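ATP phosphoribosyltransferase (Methanobacterium thermoautotrophicum, PDB 2VD3) probably catalyses the magnesium-dependent joining of ATP to 5-phosphoribose 1-diphosphate, the first step of histidine biosynthesis, and is captured here with its inhibitor histidine bound. Local coordinates at residues E24-G29 and T205-V210; L86-Y91 and E181-L186; L221-K226 and V274-I279; A233-M238 and V253-V258. All coordinates share one frame; numbering follows the deposited sequence.

The four contacts form two pairs. Interactions 1 and 2 adjoin in the catalytic part: R208 NE makes a 3.1 Å salt bridge with E87 OE2, and I207 packs on L89. Interactions 3 and 4 share the sheet of the C-terminal domain, their centres about 11 Å apart, with I223 O and L221 O probably bonded to V253 N and V255 N. The pairs stand well apart, the centres of interactions 2 and 3 being about 40 Å from each other. Each intersubunit histidine site takes N222 and D278 from one chain and M238 and V258 from another, so interactions 3 and 4 serve two different histidines. A magnesium ion sits on E24 in interaction 1.

Interaction 1: E24-G29 and T205-V210; sequences ENAGVG and TGIRGV. With MG (magnesium ion), chain L.
The methyl of A26 points straight at helix 197-212 and lands on its backbone, with A26 CB 3.6 Å from G206 C. Since G206 carries no side chain, the two main chains come close here, their CA atoms 4.5 Å apart. Alongside, I207 CG1 approaches A26 CB to 4.0 Å, although the I207 side chain leaves its helix away from residues 24-29 and also packs on L22 and L23 of helix 16-25. V210 closes the other end. Its chi1 of 169° sets CG1 anti to the backbone N and leaves CG2 facing the chain, 3.4 Å from N25 O. The same CG2 lies 3.6 Å from N25 CB, so it presses on the last turn of helix 16-25. That turn ends in a Schellman motif: G27, with phi at 87°, donates from N to E24 O over 3.2 Å and turns the chain away from helix 197-212. No hydrogen bond crosses the interface, which is pure packing between two helices of the catalytic part. E24 points the opposite way, its chain bent at chi2 (78°), and one carboxylate oxygen, OE1, binds magnesium at 2.5 Å.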
loop_
_atom_site.group_PDB
_atom_site.type_symbol
_atom_site.label_atom_id
_atom_site.label_comp_id
_atom_site.label_asym_id
_atom_site.label_seq_id
_atom_site.Cartn_x
_atom_site.Cartn_y
_atom_site.Cartn_z
ATOM N N GLU A 24 11.775 21.358 11.610
ATOM C CA GLU A 24 10.914 21.507 12.770
ATOM C C GLU A 24 11.706 21.999 13.988
ATOM O O GLU A 24 11.349 23.009 14.598
ATOM C CB GLU A 24 10.220 20.173 13.065
ATOM C CG GLU A 24 9.531 20.067 14.425
ATOM C CD GLU A 24 8.201 20.780 14.479
ATOM O OE1 GLU A 24 7.874 21.524 13.526
ATOM O OE2 GLU A 24 7.475 20.603 15.490
ATOM N N ASN A 25 12.793 21.304 14.315
ATOM C CA ASN A 25 13.621 21.690 15.455
ATOM C C ASN A 25 14.349 23.032 15.289
ATOM O O ASN A 25 14.725 23.673 16.282
ATOM C CB ASN A 25 14.600 20.563 15.822
ATOM C CG ASN A 25 13.895 19.340 16.414
ATOM O OD1 ASN A 25 12.688 19.175 16.276
ATOM N ND2 ASN A 25 14.653 18.483 17.069
ATOM N N ALA A 26 14.533 23.445 14.034
ATOM C CA ALA A 26 15.215 24.694 13.685
ATOM C C ALA A 26 14.270 25.904 13.714
ATOM O O ALA A 26 14.687 27.031 13.442
ATOM C CB ALA A 26 15.868 24.567 12.306
ATOM N N GLY A 27 13.004 25.654 14.037
ATOM C CA GLY A 27 11.968 26.688 14.043
ATOM C C GLY A 27 11.288 26.897 12.698
ATOM O O GLY A 27 10.541 27.862 12.516
ATOM N N VAL A 28 11.546 25.980 11.764
ATOM C CA VAL A 28 11.061 26.089 10.391
ATOM C C VAL A 28 10.265 24.841 10.012
ATOM O O VAL A 28 10.422 24.292 8.924
ATOM C CB VAL A 28 12.249 26.352 9.386
ATOM C CG1 VAL A 28 11.755 26.455 7.954
ATOM C CG2 VAL A 28 12.988 27.633 9.756
ATOM N N GLY A 29 9.400 24.398 10.920
ATOM C CA GLY A 29 8.544 23.246 10.657
ATOM C C GLY A 29 7.542 23.523 9.549
ATOM O O GLY A 29 7.187 24.675 9.295
ATOM N N THR A 205 21.774 29.169 10.646
ATOM C CA THR A 205 21.994 29.240 12.092
ATOM C C THR A 205 21.029 28.309 12.833
ATOM O O THR A 205 21.431 27.609 13.757
ATOM C CB THR A 205 21.869 30.687 12.643
ATOM O OG1 THR A 205 22.631 31.586 11.825
ATOM C CG2 THR A 205 22.382 30.776 14.079
ATOM N N GLY A 206 19.765 28.290 12.405
ATOM C CA GLY A 206 18.729 27.465 13.038
ATOM C C GLY A 206 19.075 25.996 12.947
ATOM O O GLY A 206 19.101 25.287 13.958
ATOM N N ILE A 207 19.353 25.551 11.724
ATOM C CA ILE A 207 19.797 24.187 11.433
ATOM C C ILE A 207 21.140 23.846 12.102
ATOM O O ILE A 207 21.269 22.796 12.753
ATOM C CB ILE A 207 19.850 23.942 9.897
ATOM C CG1 ILE A 207 18.450 23.597 9.374
ATOM C CG2 ILE A 207 20.869 22.857 9.537
ATOM C CD1 ILE A 207 18.302 23.646 7.870
ATOM N N ARG A 208 22.127 24.730 11.960
ATOM C CA ARG A 208 23.447 24.493 12.560
ATOM C C ARG A 208 23.303 24.300 14.064
ATOM O O ARG A 208 23.917 23.400 14.632
ATOM C CB ARG A 208 24.438 25.613 12.209
ATOM C CG ARG A 208 25.926 25.323 12.508
ATOM C CD ARG A 208 26.288 23.837 12.313
ATOM N NE ARG A 208 27.731 23.582 12.268
ATOM C CZ ARG A 208 28.319 22.477 12.733
ATOM N NH1 ARG A 208 29.630 22.331 12.638
ATOM N NH2 ARG A 208 27.601 21.519 13.305
ATOM N N GLY A 209 22.454 25.121 14.683
ATOM C CA GLY A 209 22.079 24.988 16.091
ATOM C C GLY A 209 21.509 23.640 16.520
ATOM O O GLY A 209 21.826 23.152 17.602
ATOM N N VAL A 210 20.670 23.035 15.683
ATOM C CA VAL A 210 20.097 21.711 15.969
ATOM C C VAL A 210 21.164 20.618 15.896
ATOM O O VAL A 210 21.116 19.648 16.656
ATOM C CB VAL A 210 18.912 21.382 15.020
ATOM C CG1 VAL A 210 18.484 19.922 15.122
ATOM C CG2 VAL A 210 17.737 22.293 15.324
HETATM MG MG MG L . 5.972 23.092 13.140
#

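Interaction 2: L86-Y91 and E181-L186; sequences LEDLKY and ESSVKL
V184, L89, L186 and Y91 make up the dense part of this contact. V184 lies over one face of the Y91 ring as a CH-pi contact, CG2 being 3.9 Å from the ring centroid, while its other branch, CG1, reaches the phenol end. CG1 also meets L89 CD1 at 3.7 Å, and I70 of the neighbouring strand 68-72 packs against all three residues. Main-chain bonds hold the two strands together: L89 N donates to V184 O at 2.8 Å, nearly along the C=O axis, L186 N donates to E87 O, and V184 N to Y91 O. Where strand 84-88 enters, L86 and E87 both face L186 in a classic beta bulge; L86 N reaches L186 O at 2.7 Å, whereas the bond from E87 N is weak.

The side carrying D88 and K185 is polar and looser. D88 OD2 is gripped twice, by K185 NZ at 2.9 Å on its anti lone pair and by S183 OG at 2.7 Å from above the carboxylate plane. The other oxygen, OD1, accepts from K90 N in an Asx turn and also pairs with R93, so the carboxylate is locked in rotation and probably stays ionised. K90 itself is exposed and reaches E214, and E87 leads away from residues 181-186 to salt bridges with R204 and R208 of helix 197-212. Strand 173-188, interrupted at S183, pairs with strands 68-72 and 84-88 at one end and 94-101 at the other, an arrangement consistent with the interlobe crossing of a type II periplasmic-binding-protein fold.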
loop_
_atom_site.group_PDB
_atom_site.type_symbol
_atom_site.label_atom_id
_atom_site.label_comp_id
_atom_site.label_asym_id
_atom_site.label_seq_id
_atom_site.Cartn_x
_atom_site.Cartn_y
_atom_site.Cartn_z
ATOM N N LEU A 86 26.707 23.883 2.315
ATOM C CA LEU A 86 26.659 24.778 3.478
ATOM C C LEU A 86 26.975 24.113 4.819
ATOM O O LEU A 86 27.705 24.685 5.633
ATOM C CB LEU A 86 25.300 25.486 3.558
ATOM C CG LEU A 86 24.974 26.510 2.450
ATOM C CD1 LEU A 86 23.709 27.274 2.799
ATOM C CD2 LEU A 86 26.151 27.474 2.200
ATOM N N GLU A 87 26.414 22.924 5.049
ATOM C CA GLU A 87 26.562 22.202 6.315
ATOM C C GLU A 87 26.484 20.712 6.090
ATOM O O GLU A 87 25.747 20.250 5.216
ATOM C CB GLU A 87 25.437 22.555 7.300
ATOM C CG GLU A 87 25.328 24.007 7.716
ATOM C CD GLU A 87 26.549 24.503 8.460
ATOM O OE1 GLU A 87 26.889 25.683 8.291
ATOM O OE2 GLU A 87 27.161 23.726 9.215
ATOM N N ASP A 88 27.231 19.954 6.881
ATOM C CA ASP A 88 26.981 18.530 6.976
ATOM C C ASP A 88 25.908 18.347 8.037
ATOM O O ASP A 88 25.962 18.982 9.092
ATOM C CB ASP A 88 28.243 17.756 7.326
ATOM C CG ASP A 88 27.975 16.274 7.499
ATOM O OD1 ASP A 88 27.394 15.902 8.537
ATOM O OD2 ASP A 88 28.329 15.480 6.601
ATOM N N LEU A 89 24.931 17.485 7.758
ATOM C CA LEU A 89 23.759 17.353 8.633
ATOM C C LEU A 89 23.792 16.174 9.605
ATOM O O LEU A 89 22.851 15.975 10.376
ATOM C CB LEU A 89 22.469 17.372 7.809
ATOM C CG LEU A 89 22.291 18.656 7.000
ATOM C CD1 LEU A 89 21.098 18.555 6.068
ATOM C CD2 LEU A 89 22.192 19.881 7.902
ATOM N N LYS A 90 24.880 15.405 9.558
ATOM C CA LYS A 90 25.211 14.385 10.555
ATOM C C LYS A 90 24.241 13.216 10.662
ATOM O O LYS A 90 24.223 12.510 11.663
ATOM C CB LYS A 90 25.473 15.015 11.934
ATOM C CG LYS A 90 26.902 15.512 12.098
ATOM C CD LYS A 90 27.059 16.482 13.265
ATOM C CE LYS A 90 27.085 15.775 14.613
ATOM N NZ LYS A 90 26.733 16.711 15.730
ATOM N N TYR A 91 23.453 12.999 9.618
ATOM C CA TYR A 91 22.596 11.822 9.543
ATOM C C TYR A 91 22.677 11.220 8.143
ATOM O O TYR A 91 23.260 11.818 7.228
ATOM C CB TYR A 91 21.149 12.170 9.939
ATOM C CG TYR A 91 20.324 12.873 8.871
ATOM C CD1 TYR A 91 20.422 14.251 8.668
ATOM C CD2 TYR A 91 19.442 12.152 8.065
ATOM C CE1 TYR A 91 19.652 14.897 7.690
ATOM C CE2 TYR A 91 18.678 12.775 7.087
ATOM C CZ TYR A 91 18.780 14.145 6.902
ATOM O OH TYR A 91 18.010 14.742 5.931
ATOM N N GLU A 181 32.604 8.134 1.088
ATOM C CA GLU A 181 31.857 8.311 2.322
ATOM C C GLU A 181 30.767 9.334 2.057
ATOM O O GLU A 181 31.025 10.424 1.530
ATOM C CB GLU A 181 32.760 8.777 3.465
ATOM C CG GLU A 181 34.002 7.928 3.699
ATOM C CD GLU A 181 33.694 6.517 4.168
ATOM O OE1 GLU A 181 32.509 6.197 4.418
ATOM O OE2 GLU A 181 34.653 5.726 4.294
ATOM N N SER A 182 29.543 8.972 2.399
ATOM C CA SER A 182 28.417 9.843 2.142
ATOM C C SER A 182 27.710 10.254 3.422
ATOM O O SER A 182 27.621 9.494 4.401
ATOM C CB SER A 182 27.426 9.178 1.199
ATOM O OG SER A 182 26.393 10.074 0.884
ATOM N N SER A 183 27.202 11.476 3.394
ATOM C CA SER A 183 26.449 12.008 4.491
ATOM C C SER A 183 25.474 12.999 3.886
ATOM O O SER A 183 25.667 13.443 2.744
ATOM C CB SER A 183 27.394 12.683 5.479
ATOM O OG SER A 183 26.684 13.295 6.535
ATOM N N VAL A 184 24.424 13.323 4.635
ATOM C CA VAL A 184 23.433 14.290 4.182
ATOM C C VAL A 184 23.938 15.728 4.348
ATOM O O VAL A 184 24.493 16.108 5.385
ATOM C CB VAL A 184 22.063 14.094 4.888
ATOM C CG1 VAL A 184 21.100 15.183 4.462
ATOM C CG2 VAL A 184 21.485 12.736 4.542
ATOM N N LYS A 185 23.725 16.533 3.318
ATOM C CA LYS A 185 24.256 17.885 3.300
ATOM C C LYS A 185 23.141 18.893 3.132
ATOM O O LYS A 185 22.100 18.569 2.582
ATOM C CB LYS A 185 25.262 18.024 2.158
ATOM C CG LYS A 185 26.344 16.976 2.164
ATOM C CD LYS A 185 27.353 17.229 3.270
ATOM C CE LYS A 185 28.462 16.184 3.260
ATOM N NZ LYS A 185 29.565 16.532 4.206
ATOM N N LEU A 186 23.356 20.106 3.639
ATOM C CA LEU A 186 22.552 21.270 3.254
ATOM C C LEU A 186 23.322 21.990 2.162
ATOM O O LEU A 186 24.496 22.339 2.349
ATOM C CB LEU A 186 22.322 22.219 4.437
ATOM C CG LEU A 186 21.603 23.546 4.114
ATOM C CD1 LEU A 186 20.109 23.343 3.887
ATOM C CD2 LEU A 186 21.843 24.616 5.186
#

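Interaction 3: L221-K226 and V274-I279; sequences LNIDRK and VGARDI. With HIS (histidine), chain C.
Strand 216-224 and the chain after helix 264-272 run antiparallel through one hydrogen-bonded pair, N222 with R277, in which R277 N donates to N222 O at 3.0 Å, almost straight at 176°, before the chain turns a corner at D278. On the face with N222, polar groups do the work. The N222 amide splits its duties: ND2 gives one N-H to D278 OD2 (2.9 Å), on the anti lone pair, and another to the bound histidine's OXT at 2.7 Å, while OD1 accepts from the ligand's amino N. Amide and carboxylate planes stand 74° apart, so the tip of N222 meets D278 crosswise. D278 OD2 is also bonded by T239 of the third subunit, and D278 O receives the ligand's NE2 at 3.0 Å. Further along, D224 sits at the edge of the R277 guanidinium; with OD2 3.9 Å from NH1 the salt bridge is long and probably weak.

The other side chains meeting here are apolar. I223 CD1 lies 3.3 Å from G275 C, over the Schellman turn that ends the helix, and L221, with CG in the crowded position, puts CD2 3.9 Å from A276 CB. At the outer strand of the ferredoxin-like, GlnB-related domain's four-stranded sheet, which I279 carries into the third subunit, N222 and D278 supply one side of a histidine site completed by residues such as M238 and V258 there.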
loop_
_atom_site.group_PDB
_atom_site.type_symbol
_atom_site.label_atom_id
_atom_site.label_comp_id
_atom_site.label_asym_id
_atom_site.label_seq_id
_atom_site.Cartn_x
_atom_site.Cartn_y
_atom_site.Cartn_z
ATOM N N LEU A 221 20.054 18.092 38.927
ATOM C CA LEU A 221 20.080 17.259 40.135
ATOM C C LEU A 221 19.944 18.080 41.413
ATOM O O LEU A 221 20.297 19.261 41.446
ATOM C CB LEU A 221 21.361 16.413 40.195
ATOM C CG LEU A 221 22.742 17.086 40.157
ATOM C CD1 LEU A 221 23.143 17.733 41.490
ATOM C CD2 LEU A 221 23.773 16.057 39.771
ATOM N N ASN A 222 19.432 17.435 42.456
ATOM C CA ASN A 222 19.412 18.001 43.794
ATOM C C ASN A 222 20.569 17.435 44.620
ATOM O O ASN A 222 20.726 16.218 44.725
ATOM C CB ASN A 222 18.073 17.710 44.477
ATOM C CG ASN A 222 16.913 18.448 43.834
ATOM O OD1 ASN A 222 17.053 19.585 43.377
ATOM N ND2 ASN A 222 15.748 17.805 43.812
ATOM N N ILE A 223 21.383 18.322 45.187
ATOM C CA ILE A 223 22.513 17.909 46.019
ATOM C C ILE A 223 22.524 18.663 47.341
ATOM O O ILE A 223 22.198 19.850 47.392
ATOM C CB ILE A 223 23.883 18.062 45.274
ATOM C CG1 ILE A 223 25.019 17.381 46.038
ATOM C CG2 ILE A 223 24.237 19.513 45.036
ATOM C CD1 ILE A 223 24.994 15.879 45.997
ATOM N N ASP A 224 22.882 17.959 48.413
ATOM C CA ASP A 224 23.134 18.601 49.694
ATOM C C ASP A 224 24.430 19.399 49.567
ATOM O O ASP A 224 25.415 18.914 48.994
ATOM C CB ASP A 224 23.207 17.566 50.825
ATOM C CG ASP A 224 21.919 16.756 50.961
ATOM O OD1 ASP A 224 21.109 17.068 51.862
ATOM O OD2 ASP A 224 21.707 15.819 50.155
ATOM N N ARG A 225 24.406 20.625 50.090
ATOM C CA ARG A 225 25.501 21.595 49.954
ATOM C C ARG A 225 26.885 21.078 50.368
ATOM O O ARG A 225 27.900 21.499 49.804
ATOM C CB ARG A 225 25.168 22.857 50.751
ATOM C CG ARG A 225 25.856 24.107 50.266
ATOM C CD ARG A 225 25.007 25.312 50.580
ATOM N NE ARG A 225 25.417 26.468 49.791
ATOM C CZ ARG A 225 24.631 27.506 49.520
ATOM N NH1 ARG A 225 25.096 28.513 48.790
ATOM N NH2 ARG A 225 23.383 27.538 49.973
ATOM N N LYS A 226 26.919 20.175 51.349
ATOM C CA LYS A 226 28.171 19.572 51.824
ATOM C C LYS A 226 28.919 18.819 50.716
ATOM O O LYS A 226 30.137 18.634 50.790
ATOM C CB LYS A 226 27.912 18.652 53.027
ATOM C CG LYS A 226 26.861 17.573 52.778
ATOM C CD LYS A 226 26.467 16.863 54.062
ATOM C CE LYS A 226 25.291 15.924 53.820
ATOM N NZ LYS A 226 24.757 15.369 55.095
ATOM N N VAL A 274 28.023 10.348 45.173
ATOM C CA VAL A 274 28.374 11.588 45.871
ATOM C C VAL A 274 27.183 12.195 46.639
ATOM O O VAL A 274 27.347 13.128 47.431
ATOM C CB VAL A 274 29.076 12.597 44.902
ATOM C CG1 VAL A 274 28.718 14.060 45.197
ATOM C CG2 VAL A 274 30.586 12.385 44.938
ATOM N N GLY A 275 25.995 11.636 46.431
ATOM C CA GLY A 275 24.804 12.078 47.154
ATOM C C GLY A 275 23.804 12.827 46.292
ATOM O O GLY A 275 22.845 13.407 46.803
ATOM N N ALA A 276 24.028 12.819 44.983
ATOM C CA ALA A 276 23.083 13.410 44.049
ATOM C C ALA A 276 21.810 12.585 43.999
ATOM O O ALA A 276 21.856 11.351 43.968
ATOM C CB ALA A 276 23.691 13.522 42.676
ATOM N N ARG A 277 20.672 13.269 44.032
ATOM C CA ARG A 277 19.382 12.619 43.809
ATOM C C ARG A 277 18.545 13.387 42.789
ATOM O O ARG A 277 18.902 14.508 42.402
ATOM C CB ARG A 277 18.624 12.382 45.130
ATOM C CG ARG A 277 18.542 13.561 46.091
ATOM C CD ARG A 277 18.293 13.054 47.511
ATOM N NE ARG A 277 18.517 14.075 48.540
ATOM C CZ ARG A 277 17.554 14.652 49.258
ATOM N NH1 ARG A 277 17.863 15.568 50.175
ATOM N NH2 ARG A 277 16.280 14.315 49.069
ATOM N N ASP A 278 17.453 12.760 42.348
ATOM C CA ASP A 278 16.470 13.357 41.431
ATOM C C ASP A 278 17.105 13.846 40.135
ATOM O O ASP A 278 16.876 14.978 39.693
ATOM C CB ASP A 278 15.711 14.496 42.124
ATOM C CG ASP A 278 15.378 14.176 43.566
ATOM O OD1 ASP A 278 14.850 13.076 43.819
ATOM O OD2 ASP A 278 15.649 15.023 44.441
ATOM N N ILE A 279 17.909 12.980 39.530
ATOM C CA ILE A 279 18.638 13.343 38.325
ATOM C C ILE A 279 17.711 13.387 37.111
ATOM O O ILE A 279 17.077 12.390 36.753
ATOM C CB ILE A 279 19.840 12.418 38.065
ATOM C CG1 ILE A 279 20.707 12.306 39.327
ATOM C CG2 ILE A 279 20.659 12.947 36.888
ATOM C CD1 ILE A 279 21.712 11.165 39.284
HETATM N N HIS C . 14.298 20.974 42.853
HETATM C CA HIS C . 13.164 20.497 41.992
HETATM C C HIS C . 12.598 19.177 42.500
HETATM O O HIS C . 11.534 18.743 42.064
HETATM C CB HIS C . 13.614 20.341 40.536
HETATM C CG HIS C . 14.812 19.458 40.364
HETATM N ND1 HIS C . 16.028 19.932 39.917
HETATM C CD2 HIS C . 14.981 18.132 40.578
HETATM C CE1 HIS C . 16.895 18.935 39.866
HETATM N NE2 HIS C . 16.284 17.832 40.266
HETATM O OXT HIS C . 13.194 18.508 43.355
#

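Interaction 4: A233-M238 and V253-V258; sequences ALMPGM and VAVHAV. With HIS (histidine), chain B.
M235 curls over the strand and wraps the methyl of A257. Bent at chi2 and chi3 (-76°), its chain makes a hollow into which A257 CB rises, 3.9 Å from M235 CB and 4.0 Å from M235 SD. Beyond this bump the methionine tip drops toward V255, where CE meets the CG1 branch at 3.6 Å; that branch stands anti to the backbone N and so faces the incoming methyl.

Further along, the bump-and-hollow fit rests on a glycine. G237 has no side chain, and its CA comes within 4.0 Å of A257 CB. The same CA makes a C-H...O contact of 3.5 Å with V258 O, straight at 165°. A water bridges the two segments there as well, accepting from G237 N and donating weakly to V258 O. M238 then extends beyond CG and crosses V258 obliquely, its sulphur SD 4.0 Å from V258 CG2.

The close approach at G237 brings two main-chain N-H groups together on one ligand oxygen. Histidine O takes a bond from M238 N at 2.8 Å and another from V258 N at 3.2 Å, so the carboxylate is held from both segments. H256 lines this pocket with its backbone O, its side chain turning away, near a second bound histidine. The loop leaves helix 228-234 and crosses the strand, runs 235-238 and 255-258 being 51° apart. M235 fills the layer between the sheet and helix 264-272, touching L221 and L267, while V255 packs under L228 and V231 of helix 228-234.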
loop_
_atom_site.group_PDB
_atom_site.type_symbol
_atom_site.label_atom_id
_atom_site.label_comp_id
_atom_site.label_asym_id
_atom_site.label_seq_id
_atom_site.Cartn_x
_atom_site.Cartn_y
_atom_site.Cartn_z
ATOM N N ALA A 233 33.401 19.243 39.973
ATOM C CA ALA A 233 34.403 18.478 39.231
ATOM C C ALA A 233 33.793 17.432 38.294
ATOM O O ALA A 233 34.422 17.040 37.313
ATOM C CB ALA A 233 35.401 17.823 40.193
ATOM N N LEU A 234 32.573 16.988 38.594
ATOM C CA LEU A 234 31.897 15.973 37.781
ATOM C C LEU A 234 31.105 16.580 36.621
ATOM O O LEU A 234 30.969 15.965 35.558
ATOM C CB LEU A 234 30.976 15.103 38.645
ATOM C CG LEU A 234 31.574 14.193 39.723
ATOM C CD1 LEU A 234 30.456 13.571 40.540
ATOM C CD2 LEU A 234 32.489 13.111 39.148
ATOM N N MET A 235 30.586 17.788 36.832
ATOM C CA MET A 235 29.775 18.464 35.834
ATOM C C MET A 235 30.376 19.814 35.450
ATOM O O MET A 235 29.857 20.849 35.867
ATOM C CB MET A 235 28.349 18.684 36.359
ATOM C CG MET A 235 27.589 17.432 36.728
ATOM S SD MET A 235 25.893 17.532 36.140
ATOM C CE MET A 235 25.135 18.637 37.312
ATOM N N PRO A 236 31.453 19.823 34.634
ATOM C CA PRO A 236 32.000 21.136 34.277
ATOM C C PRO A 236 31.028 21.935 33.401
ATOM O O PRO A 236 30.980 23.158 33.490
ATOM C CB PRO A 236 33.281 20.797 33.505
ATOM C CG PRO A 236 33.527 19.336 33.739
ATOM C CD PRO A 236 32.196 18.728 33.991
ATOM N N GLY A 237 30.249 21.236 32.579
ATOM C CA GLY A 237 29.304 21.878 31.679
ATOM C C GLY A 237 30.015 22.752 30.667
ATOM O O GLY A 237 31.175 22.500 30.317
ATOM N N MET A 238 29.330 23.792 30.202
ATOM C CA MET A 238 29.876 24.619 29.136
ATOM C C MET A 238 30.834 25.698 29.636
ATOM O O MET A 238 31.937 25.834 29.110
ATOM C CB MET A 238 28.763 25.158 28.233
ATOM C CG MET A 238 28.579 24.287 26.997
ATOM S SD MET A 238 27.027 24.465 26.095
ATOM C CE MET A 238 27.395 23.496 24.636
ATOM N N VAL A 253 21.046 22.358 47.285
ATOM C CA VAL A 253 21.055 23.144 46.054
ATOM C C VAL A 253 20.629 22.290 44.858
ATOM O O VAL A 253 20.585 21.060 44.947
ATOM C CB VAL A 253 22.424 23.846 45.791
ATOM C CG1 VAL A 253 22.757 24.824 46.917
ATOM C CG2 VAL A 253 23.546 22.839 45.606
ATOM N N ALA A 254 20.282 22.958 43.763
ATOM C CA ALA A 254 19.994 22.303 42.492
ATOM C C ALA A 254 21.096 22.683 41.518
ATOM O O ALA A 254 21.474 23.852 41.426
ATOM C CB ALA A 254 18.644 22.732 41.957
ATOM N N VAL A 255 21.630 21.693 40.812
ATOM C CA VAL A 255 22.754 21.927 39.918
ATOM C C VAL A 255 22.384 21.491 38.508
ATOM O O VAL A 255 21.928 20.358 38.309
ATOM C CB VAL A 255 24.012 21.157 40.373
ATOM C CG1 VAL A 255 25.191 21.468 39.466
ATOM C CG2 VAL A 255 24.358 21.489 41.809
ATOM N N HIS A 256 22.540 22.392 37.537
ATOM C CA HIS A 256 22.282 22.079 36.126
ATOM C C HIS A 256 23.538 22.277 35.261
ATOM O O HIS A 256 24.254 23.263 35.437
ATOM C CB HIS A 256 21.134 22.940 35.563
ATOM C CG HIS A 256 20.032 23.234 36.543
ATOM N ND1 HIS A 256 19.391 24.454 36.588
ATOM C CD2 HIS A 256 19.456 22.473 37.506
ATOM C CE1 HIS A 256 18.469 24.432 37.534
ATOM N NE2 HIS A 256 18.490 23.242 38.109
ATOM N N ALA A 257 23.770 21.361 34.324
ATOM C CA ALA A 257 24.872 21.462 33.376
ATOM C C ALA A 257 24.517 20.738 32.089
ATOM O O ALA A 257 23.817 19.723 32.103
ATOM C CB ALA A 257 26.142 20.890 33.970
ATOM N N VAL A 258 24.989 21.286 30.974
ATOM C CA VAL A 258 24.890 20.622 29.681
ATOM C C VAL A 258 25.915 19.487 29.679
ATOM O O VAL A 258 27.082 19.695 30.025
ATOM C CB VAL A 258 25.179 21.602 28.520
ATOM C CG1 VAL A 258 24.939 20.928 27.169
ATOM C CG2 VAL A 258 24.336 22.868 28.652
HETATM N N HIS B . 25.696 26.787 33.209
HETATM C CA HIS B . 25.467 25.450 32.565
HETATM C C HIS B . 26.563 25.123 31.559
HETATM O O HIS B . 26.670 23.989 31.096
HETATM C CB HIS B . 24.101 25.407 31.873
HETATM C CG HIS B . 23.887 26.511 30.884
HETATM N ND1 HIS B . 22.941 27.499 31.065
HETATM C CD2 HIS B . 24.495 26.783 29.706
HETATM C CE1 HIS B . 22.979 28.334 30.040
HETATM N NE2 HIS B . 23.917 27.923 29.204
HETATM O OXT HIS B . 27.365 25.987 31.179
HETATM O O HOH W 1 29.295 18.544 32.421
#